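Local coordinates for protein HIAXHD3 (PDB 3ZXK) that probably removes arabinofuranose side chains from arabinoxylan as a family 43 glycoside hydrolase, an enzyme whose active site has been engineered to add endo-xylanase activity, at residues A[18-22]-A[262-266]; A[275-279]-A[298-302]. All blocks are in the same frame, centred on the assembly; numbering follows the deposited sequence. Where two conformers were deposited one is given.

Contact 1 of 2, residues A[18-22]-A[262-266]; sequences PALEV and YVAFM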
ATOM      1  N   PRO A  18      -4.052  -2.331   1.008  1.00  5.27           N
ATOM      2  CA  PRO A  18      -5.497  -2.230   1.231  1.00  5.47           C
ATOM      3  C   PRO A  18      -6.311  -1.829   0.020  1.00  5.64           C
ATOM      4  O   PRO A  18      -5.752  -1.372  -0.993  1.00  5.49           O
ATOM      5  CB  PRO A  18      -5.608  -1.082   2.240  1.00  5.94           C
ATOM      6  CG  PRO A  18      -4.448  -0.210   1.904  1.00  5.86           C
ATOM      7  CD  PRO A  18      -3.341  -1.194   1.617  1.00  5.83           C
ATOM      8  N   ALA A  19      -7.635  -1.993   0.136  1.00  5.98           N
ATOM      9  CA  ALA A  19      -8.598  -1.557  -0.893  1.00  6.57           C
ATOM     10  C   ALA A  19      -8.324  -2.140  -2.274  1.00  6.37           C
ATOM     11  O   ALA A  19      -8.467  -1.471  -3.298  1.00  7.75           O
ATOM     12  CB  ALA A  19      -8.705  -0.035  -0.949  1.00  7.11           C
ATOM     13  N   LEU A  20      -7.976  -3.416  -2.297  1.00  5.40           N
ATOM     14  CA  LEU A  20      -7.487  -4.050  -3.508  1.00  5.13           C
ATOM     15  C   LEU A  20      -8.538  -4.124  -4.608  1.00  5.84           C
ATOM     16  O   LEU A  20      -9.734  -4.272  -4.327  1.00  6.73           O
ATOM     17  CB  LEU A  20      -6.895  -5.427  -3.176  1.00  5.76           C
ATOM     18  CG  LEU A  20      -7.873  -6.535  -2.759  1.00  6.29           C
ATOM     19  CD1 LEU A  20      -8.308  -7.354  -3.977  1.00  6.05           C
ATOM     20  CD2 LEU A  20      -7.243  -7.433  -1.699  1.00  7.87           C
ATOM     21  N   GLU A  21      -8.053  -3.987  -5.840  1.00  6.18           N
ATOM     22  CA  GLU A  21      -8.787  -4.340  -7.068  1.00  6.28           C
ATOM     23  C   GLU A  21      -7.961  -5.435  -7.720  1.00  5.67           C
ATOM     24  O   GLU A  21      -6.759  -5.273  -7.819  1.00  6.02           O
ATOM     25  CB  GLU A  21      -8.848  -3.121  -8.024  1.00  7.43           C
ATOM     26  CG  GLU A  21      -9.369  -3.421  -9.447  1.00  8.86           C
ATOM     27  CD  GLU A  21     -10.867  -3.213  -9.610  1.00 11.17           C
ATOM     28  OE1 GLU A  21     -11.380  -2.114  -9.293  1.00 15.83           O
ATOM     29  OE2 GLU A  21     -11.536  -4.156 -10.069  1.00 14.42           O
ATOM     30  N   VAL A  22      -8.579  -6.539  -8.152  1.00  4.75           N
ATOM     31  CA  VAL A  22      -7.848  -7.605  -8.864  0.69  4.72           C
ATOM     32  C   VAL A  22      -8.515  -7.914 -10.196  1.00  4.78           C
ATOM     33  O   VAL A  22      -9.743  -7.897 -10.305  1.00  5.51           O
ATOM     34  CB  VAL A  22      -7.761  -8.944  -8.074  0.69  5.20           C
ATOM     35  CG1 VAL A  22      -6.623  -8.963  -7.053  0.69  6.10           C
ATOM     36  CG2 VAL A  22      -9.112  -9.351  -7.470  0.69  4.21           C
ATOM     37  N   TYR A 262     -12.308 -15.177  -4.672  1.00  5.70           N
ATOM     38  CA  TYR A 262     -12.593 -13.922  -3.959  1.00  4.83           C
ATOM     39  C   TYR A 262     -11.286 -13.529  -3.234  1.00  4.70           C
ATOM     40  O   TYR A 262     -10.724 -14.328  -2.443  1.00  4.78           O
ATOM     41  CB  TYR A 262     -13.793 -14.107  -3.004  1.00  5.24           C
ATOM     42  CG  TYR A 262     -14.123 -12.902  -2.143  1.00  5.64           C
ATOM     43  CD1 TYR A 262     -13.857 -11.592  -2.580  1.00  6.23           C
ATOM     44  CD2 TYR A 262     -14.688 -13.065  -0.872  1.00  5.99           C
ATOM     45  CE1 TYR A 262     -14.154 -10.493  -1.791  1.00  6.21           C
ATOM     46  CE2 TYR A 262     -14.967 -11.987  -0.079  1.00  6.02           C
ATOM     47  CZ  TYR A 262     -14.682 -10.711  -0.517  1.00  5.22           C
ATOM     48  OH  TYR A 262     -14.983  -9.657   0.323  1.00  5.52           O
ATOM     49  N   VAL A 263     -10.781 -12.339  -3.545  1.00  4.64           N
ATOM     50  CA  VAL A 263      -9.573 -11.822  -2.883  1.00  4.62           C
ATOM     51  C   VAL A 263     -10.072 -10.720  -1.971  1.00  4.48           C
ATOM     52  O   VAL A 263     -10.511  -9.674  -2.436  1.00  4.97           O
ATOM     53  CB  VAL A 263      -8.529 -11.247  -3.875  1.00  4.97           C
ATOM     54  CG1 VAL A 263      -7.270 -10.848  -3.133  1.00  5.17           C
ATOM     55  CG2 VAL A 263      -8.185 -12.281  -4.932  1.00  5.50           C
ATOM     56  N   ALA A 264     -10.023 -10.965  -0.671  1.00  4.56           N
ATOM     57  CA  ALA A 264     -10.503  -9.966   0.311  1.00  4.05           C
ATOM     58  C   ALA A 264      -9.311  -9.468   1.111  1.00  4.12           C
ATOM     59  O   ALA A 264      -8.182  -9.925   0.878  1.00  4.50           O
ATOM     60  CB  ALA A 264     -11.559 -10.573   1.249  1.00  4.65           C
ATOM     61  N   PHE A 265      -9.498  -8.542   2.055  1.00  4.55           N
ATOM     62  CA  PHE A 265      -8.393  -8.326   2.979  1.00  4.97           C
ATOM     63  C   PHE A 265      -8.858  -8.378   4.413  1.00  5.55           C
ATOM     64  O   PHE A 265     -10.069  -8.270   4.700  1.00  5.48           O
ATOM     65  CB  PHE A 265      -7.611  -7.006   2.696  1.00  6.10           C
ATOM     66  CG  PHE A 265      -8.477  -5.788   2.675  1.00  7.77           C
ATOM     67  CD1 PHE A 265      -8.819  -5.146   3.870  1.00  9.00           C
ATOM     68  CD2 PHE A 265      -8.959  -5.279   1.462  1.00  8.28           C
ATOM     69  CE1 PHE A 265      -9.628  -4.012   3.858  1.00 10.33           C
ATOM     70  CE2 PHE A 265      -9.745  -4.148   1.449  1.00  9.71           C
ATOM     71  CZ  PHE A 265     -10.079  -3.513   2.636  1.00 10.54           C
ATOM     72  N   MET A 266      -7.876  -8.562   5.302  1.00  5.27           N
ATOM     73  CA  MET A 266      -8.049  -8.635   6.752  0.57  5.96           C
ATOM     74  C   MET A 266      -7.537  -7.341   7.384  1.00  6.10           C
ATOM     75  O   MET A 266      -6.551  -6.772   6.886  1.00  7.19           O
ATOM     76  CB  MET A 266      -7.195  -9.779   7.316  0.57  6.57           C
ATOM     77  CG  MET A 266      -7.459 -11.159   6.728  0.57  7.46           C
ATOM     78  SD  MET A 266      -9.119 -11.800   7.055  0.57  9.36           S
ATOM     79  CE  MET A 266      -9.192 -11.846   8.851  0.57  7.61           C
TER

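Contact 2 of 2, residues A[275-279]-A[298-302]; sequences PVVAP and WGTSY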
ATOM      1  N   PRO A 275      -4.013  -9.318   2.063  1.00  4.60           N
ATOM      2  CA  PRO A 275      -4.965 -10.091   1.273  1.00  4.49           C
ATOM      3  C   PRO A 275      -5.055 -11.578   1.619  1.00  4.65           C
ATOM      4  O   PRO A 275      -4.040 -12.218   1.935  1.00  4.90           O
ATOM      5  CB  PRO A 275      -4.434  -9.949  -0.167  1.00  4.40           C
ATOM      6  CG  PRO A 275      -2.963  -9.715  -0.007  1.00  4.73           C
ATOM      7  CD  PRO A 275      -2.819  -8.925   1.280  1.00  4.53           C
ATOM      8  N   VAL A 276      -6.283 -12.082   1.543  1.00  4.74           N
ATOM      9  CA  VAL A 276      -6.592 -13.518   1.705  1.00  4.72           C
ATOM     10  C   VAL A 276      -7.439 -13.935   0.496  1.00  4.81           C
ATOM     11  O   VAL A 276      -8.170 -13.123  -0.070  1.00  5.03           O
ATOM     12  CB  VAL A 276      -7.326 -13.807   3.044  1.00  5.23           C
ATOM     13  CG1 VAL A 276      -6.399 -13.499   4.220  1.00  5.69           C
ATOM     14  CG2 VAL A 276      -8.578 -12.966   3.166  1.00  5.90           C
ATOM     15  N   VAL A 277      -7.333 -15.211   0.113  1.00  4.62           N
ATOM     16  CA  VAL A 277      -7.966 -15.740  -1.110  1.00  5.04           C
ATOM     17  C   VAL A 277      -8.800 -16.979  -0.776  1.00  5.22           C
ATOM     18  O   VAL A 277      -8.363 -17.841  -0.010  1.00  5.22           O
ATOM     19  CB  VAL A 277      -6.894 -16.090  -2.176  1.00  4.73           C
ATOM     20  CG1 VAL A 277      -7.549 -16.590  -3.461  1.00  5.52           C
ATOM     21  CG2 VAL A 277      -6.058 -14.848  -2.508  1.00  4.87           C
ATOM     22  N   ALA A 278     -10.020 -17.022  -1.305  1.00  5.28           N
ATOM     23  CA  ALA A 278     -10.861 -18.246  -1.277  1.00  5.73           C
ATOM     24  C   ALA A 278     -11.465 -18.554  -2.661  1.00  5.76           C
ATOM     25  O   ALA A 278     -11.754 -17.654  -3.423  1.00  6.20           O
ATOM     26  CB  ALA A 278     -11.959 -18.111  -0.243  1.00  6.75           C
ATOM     27  N   PRO A 279     -11.698 -19.829  -2.961  1.00  5.82           N
ATOM     28  CA  PRO A 279     -12.451 -20.137  -4.173  1.00  5.54           C
ATOM     29  C   PRO A 279     -13.929 -19.739  -4.056  1.00  5.93           C
ATOM     30  O   PRO A 279     -14.493 -19.672  -2.941  1.00  7.08           O
ATOM     31  CB  PRO A 279     -12.352 -21.661  -4.287  1.00  5.99           C
ATOM     32  CG  PRO A 279     -11.447 -22.096  -3.179  1.00  6.91           C
ATOM     33  CD  PRO A 279     -11.474 -21.023  -2.136  1.00  6.72           C
ATOM     34  N   TRP A 298     -13.363 -19.243   6.541  1.00  9.59           N
ATOM     35  CA  TRP A 298     -12.476 -18.931   5.435  1.00  8.61           C
ATOM     36  C   TRP A 298     -11.248 -19.765   5.656  1.00  9.19           C
ATOM     37  O   TRP A 298     -10.577 -19.648   6.684  1.00  9.85           O
ATOM     38  CB  TRP A 298     -12.137 -17.449   5.447  1.00  8.28           C
ATOM     39  CG  TRP A 298     -11.447 -16.972   4.198  1.00  7.34           C
ATOM     40  CD1 TRP A 298     -10.225 -17.388   3.673  1.00  7.13           C
ATOM     41  CD2 TRP A 298     -11.919 -15.933   3.300  1.00  7.50           C
ATOM     42  NE1 TRP A 298      -9.937 -16.701   2.522  1.00  6.31           N
ATOM     43  CE2 TRP A 298     -10.910 -15.788   2.261  1.00  6.59           C
ATOM     44  CE3 TRP A 298     -13.044 -15.112   3.268  1.00  7.34           C
ATOM     45  CZ2 TRP A 298     -11.063 -14.881   1.202  1.00  6.65           C
ATOM     46  CZ3 TRP A 298     -13.193 -14.207   2.212  1.00  7.31           C
ATOM     47  CH2 TRP A 298     -12.226 -14.095   1.204  1.00  6.73           C
ATOM     48  N   GLY A 299     -10.957 -20.646   4.718  1.00  8.93           N
ATOM     49  CA  GLY A 299      -9.939 -21.672   4.937  1.00  9.56           C
ATOM     50  C   GLY A 299      -8.524 -21.139   5.047  1.00  9.18           C
ATOM     51  O   GLY A 299      -8.154 -20.155   4.399  1.00  8.05           O
ATOM     52  N   THR A 300      -7.718 -21.810   5.862  1.00 10.43           N
ATOM     53  CA  THR A 300      -6.301 -21.455   5.979  1.00 10.77           C
ATOM     54  C   THR A 300      -5.488 -21.916   4.763  1.00 11.07           C
ATOM     55  O   THR A 300      -4.467 -21.315   4.418  1.00 11.58           O
ATOM     56  CB  THR A 300      -5.703 -22.019   7.285  1.00 12.88           C
ATOM     57  OG1 THR A 300      -5.858 -23.432   7.286  1.00 14.42           O
ATOM     58  CG2 THR A 300      -6.435 -21.447   8.498  1.00 12.97           C
ATOM     59  N   SER A 301      -5.964 -22.968   4.097  1.00 10.92           N
ATOM     60  CA  SER A 301      -5.336 -23.427   2.847  1.00 10.30           C
ATOM     61  C   SER A 301      -6.362 -23.874   1.837  1.00  9.07           C
ATOM     62  O   SER A 301      -7.421 -24.412   2.184  1.00 10.49           O
ATOM     63  CB  SER A 301      -4.337 -24.569   3.093  1.00 11.93           C
ATOM     64  OG  SER A 301      -5.020 -25.721   3.508  1.00 17.50           O
ATOM     65  N   TYR A 302      -6.020 -23.678   0.572  1.00  8.19           N
ATOM     66  CA  TYR A 302      -6.873 -24.074  -0.534  1.00  8.09           C
ATOM     67  C   TYR A 302      -6.019 -24.573  -1.702  1.00  7.83           C
ATOM     68  O   TYR A 302      -4.808 -24.314  -1.743  1.00  8.66           O
ATOM     69  CB  TYR A 302      -7.662 -22.860  -1.003  1.00  7.62           C
ATOM     70  CG  TYR A 302      -8.820 -22.450  -0.138  1.00  7.29           C
ATOM     71  CD1 TYR A 302      -9.999 -23.211  -0.093  1.00  7.48           C
ATOM     72  CD2 TYR A 302      -8.783 -21.251   0.562  1.00  7.07           C
ATOM     73  CE1 TYR A 302     -11.087 -22.805   0.686  1.00  7.08           C
ATOM     74  CE2 TYR A 302      -9.874 -20.822   1.322  1.00  6.62           C
ATOM     75  CZ  TYR A 302     -11.018 -21.608   1.390  1.00  7.32           C
ATOM     76  OH  TYR A 302     -12.109 -21.187   2.128  1.00  8.62           O
TER

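Contact 1 of 2, residues A[18-22]-A[262-266]
Leu20 and Phe265 both carry CG between the backbone N and the carbonyl carbon (chi1 70° and 55°), and these turns bring the forked end of the leucine up to strand 262-266 and the phenyl ring down to the backbone of 18-22. The fork of Leu20 closes on Val263 CG1, with CD1 and CD2 each 3.7 Å from it, the two side chains meeting at about a right angle. CD1 also rests on the carbonyl of Val263, 3.6 Å from its O, while CD2 reaches on to the carbonyl O of Ala264. That same CD2 comes to the edge of the Phe265 ring, 4.2 Å from CD2 of the phenylalanine and near the ring plane. In one of its two conformers Val22 brings CG2 to 4.0 Å from Val263 CG2, a less certain contact. Farther along, Phe265 CE2 approaches the peptide nitrogen of Ala19 at 3.3 Å, obliquely to the ring; this is a van der Waals contact that sets the ring close against the 18-19 peptide.

The packing borders the glycan pocket: Phe265 belongs to it and touches the bound alpha-L-arabinofuranose. Its ring also meets that of His248, another pocket residue. The contact is buried within the five-bladed beta-propeller characteristic of family 43. It joins the loop leading into strand 21-25, and the start of that strand, where Tyr31 of strand 28-32 packs on Leu20 and Val22, to strand 260-267, which is flanked in its own sheet by strands 250-254 and 273-282.

Contact 2 of 2, residues A[275-279]-A[298-302]
Pro279 lays its CD over the centre of the Tyr302 ring, 3.3 Å from the centroid and 12° off the normal, a close CH-pi contact. Next to it, Trp298 is clasped on both faces: Val276 CG2 lies over one, 3.7 Å from CZ2, and Ala278 CB over the other, 3.6 Å from CE2, both toward the rim. With CG anti to the backbone N (chi1 -169°), the indole reaches across to strand 275-279, and its NE1 gives a weak, bent bond to Val277 O (3.2 Å, 144°). Strand 273-282 belongs to a four-stranded antiparallel propeller blade; strand 301-303, by contrast, pairs with strand 7-9 near the N-terminus, whose Phe8 packs on both Val277 and Tyr302. The phenol of Tyr302 folds back within its own segment, where its OH accepts a bond from Gly299 N (2.9 Å). A leucine in place of Tyr302 would probably leave Gly299 N without this acceptor and Pro279 without the flat face it lies on. Around this tight part the contact thins quickly: the exposed Thr300 and Ser301 point away from 275-279, and Pro279 itself is partly exposed.

Overall arrangement
Contacts 1 and 2 lie in series along the chain, their centres about 12 Å apart, and share one propeller blade through the adjacent strands 260-267 and 273-282. Probable backbone hydrogen bonds from Tyr262 N to Ala278 O and from Ala264 N to Val276 O tie them together, while Trp298 packs against Tyr262 and Ala264. Contact 1 is the deeper, about 11 Å from the chain centre and bordering the sugar pocket, and joins two blades through aliphatic groups and a phenyl ring set against a backbone peptide. Contact 2, about 21 Å out, is also largely buried, with Pro279 partly exposed at its margin; its chemistry relies on aromatic faces and a weak indole bond.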